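Local coordinates for epoxyqueuosine reductase (PDB 5D6S), which belongs to the QueG family of epoxyqueuosine reductases and carries cobalamin and two iron-sulfur clusters in one chain, at residues A[370-373]-A[374-377]. Residues are numbered along the deposited sequence; the frame is centred on the assembly and turned at random.
Unlike the reference sequence in segment 370-373: Gly371 (reference Ala).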
loop_
_atom_site.group_PDB
_atom_site.type_symbol
_atom_site.label_atom_id
_atom_site.label_comp_id
_atom_site.label_asym_id
_atom_site.label_seq_id
_atom_site.Cartn_x
_atom_site.Cartn_y
_atom_site.Cartn_z
ATOM N N GLU A 370 -8.770 32.786 -24.779
ATOM C CA GLU A 370 -8.007 33.963 -24.371
ATOM C C GLU A 370 -8.268 34.289 -22.905
ATOM O O GLU A 370 -7.380 34.758 -22.185
ATOM C CB GLU A 370 -8.335 35.155 -25.293
ATOM C CG GLU A 370 -7.398 36.361 -25.186
ATOM C CD GLU A 370 -5.947 36.077 -25.597
ATOM O OE1 GLU A 370 -5.707 35.202 -26.472
ATOM O OE2 GLU A 370 -5.037 36.745 -25.054
ATOM N N GLY A 371 -9.486 34.035 -22.435
ATOM C CA GLY A 371 -9.792 34.301 -21.016
ATOM C C GLY A 371 -8.921 33.483 -20.064
ATOM O O GLY A 371 -8.527 33.949 -18.979
ATOM N N MET A 372 -8.720 32.224 -20.448
ATOM C CA MET A 372 -7.953 31.297 -19.652
ATOM C C MET A 372 -6.493 31.665 -19.706
ATOM O O MET A 372 -5.816 31.638 -18.661
ATOM C CB MET A 372 -8.154 29.857 -20.119
ATOM C CG MET A 372 -7.444 28.815 -19.246
ATOM S SD MET A 372 -8.060 28.555 -17.553
ATOM C CE MET A 372 -9.753 28.078 -17.917
ATOM N N LEU A 373 -6.010 32.040 -20.888
ATOM C CA LEU A 373 -4.620 32.504 -20.992
ATOM C C LEU A 373 -4.375 33.716 -20.083
ATOM O O LEU A 373 -3.363 33.792 -19.403
ATOM C CB LEU A 373 -4.238 32.837 -22.427
ATOM C CG LEU A 373 -4.291 31.653 -23.401
ATOM C CD1 LEU A 373 -4.068 32.121 -24.823
ATOM C CD2 LEU A 373 -3.269 30.586 -23.032
ATOM N N ASP A 374 -5.338 34.626 -20.014
ATOM C CA ASP A 374 -5.215 35.775 -19.112
ATOM C C ASP A 374 -5.243 35.327 -17.630
ATOM O O ASP A 374 -4.503 35.867 -16.804
ATOM C CB ASP A 374 -6.296 36.837 -19.395
ATOM C CG ASP A 374 -6.157 37.494 -20.795
ATOM O OD1 ASP A 374 -5.288 37.066 -21.598
ATOM O OD2 ASP A 374 -6.933 38.447 -21.090
ATOM N N TYR A 375 -6.085 34.344 -17.292
ATOM C CA TYR A 375 -6.155 33.837 -15.902
ATOM C C TYR A 375 -4.784 33.358 -15.509
ATOM O O TYR A 375 -4.265 33.732 -14.458
ATOM C CB TYR A 375 -7.160 32.679 -15.762
ATOM C CG TYR A 375 -7.055 31.935 -14.443
ATOM C CD1 TYR A 375 -7.436 32.540 -13.258
ATOM C CD2 TYR A 375 -6.541 30.643 -14.368
ATOM C CE1 TYR A 375 -7.317 31.897 -12.024
ATOM C CE2 TYR A 375 -6.434 29.977 -13.133
ATOM C CZ TYR A 375 -6.829 30.614 -11.965
ATOM O OH TYR A 375 -6.758 29.995 -10.708
ATOM N N MET A 376 -4.225 32.492 -16.357
ATOM C CA MET A 376 -2.957 31.801 -16.076
ATOM C C MET A 376 -1.817 32.786 -16.065
ATOM O O MET A 376 -1.028 32.801 -15.137
ATOM C CB MET A 376 -2.717 30.696 -17.128
ATOM C CG MET A 376 -1.517 29.797 -16.908
ATOM S SD MET A 376 -1.531 28.851 -15.384
ATOM C CE MET A 376 -2.930 27.753 -15.686
ATOM N N ARG A 377 -1.754 33.633 -17.093
ATOM C CA ARG A 377 -0.734 34.678 -17.164
ATOM C C ARG A 377 -0.733 35.487 -15.869
ATOM O O ARG A 377 0.317 35.904 -15.383
ATOM C CB ARG A 377 -0.978 35.608 -18.378
ATOM C CG ARG A 377 0.152 36.596 -18.690
ATOM C CD ARG A 377 -0.150 37.497 -19.900
ATOM N NE ARG A 377 -0.583 36.750 -21.101
ATOM C CZ ARG A 377 -1.820 36.736 -21.608
ATOM N NH1 ARG A 377 -2.795 37.446 -21.046
ATOM N NH2 ARG A 377 -2.089 36.012 -22.697
#
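Glu370, Asp374 and Arg377 illustrate how a short surface helix can gather charges spaced three, four and seven residues apart on one side. The stronger link joins Arg377 NH1 to Asp374 OD1 at 2.6 Å, a hydrogen-bonded salt bridge. NH1 approaches from above the carboxylate plane, whereas OD1 lies close to the guanidinium plane, at its edge. The other terminal nitrogen, NH2, faces Glu370 OE2 across a long salt bridge of 3.8 Å, with the carboxylate and guanidinium planes only 20° apart. Because the Arg377 chain runs extended and then bends at chi3 (-51°), its guanidinium folds back along the helix, laying one face over Leu373 O. The two acidic groups stand 3.5 Å apart, OE2 of Glu370 to OD1 of Asp374, their planes nearly perpendicular; the shared arginine probably offsets their repulsion.

Backbone bonding is regular and alpha-helical. Asp374 N, Tyr375 N, Met376 N and Arg377 N donate in turn to the carbonyl oxygens of Glu370, Gly371, Met372 and Leu373, and the last, Arg377 N to Leu373 O, measures 2.8 Å.

Apolar contact is slighter. The side chains of Met372 and Tyr375 run alongside each other in the same direction, and SD of Met372 comes 4.1 Å from CD2 of Tyr375 in an oblique Met-aromatic contact. CG of Met372 lies anti to the backbone N, and the bend at chi2 (69°) brings the sulfur to the ring; chi3 then turns only the terminal methyl.

Near the carboxyl end of the chain, helix 370-377 packs through its less polar side. Tyr375 reaches helix 338-347, touching Met342 and Ile345 and hydrogen-bonding through OH to Asp346; Met372, Leu373 and Met376 rest on Trp397, just beyond helix 384-396, whose Trp390 NE1 bonds to Met376 O.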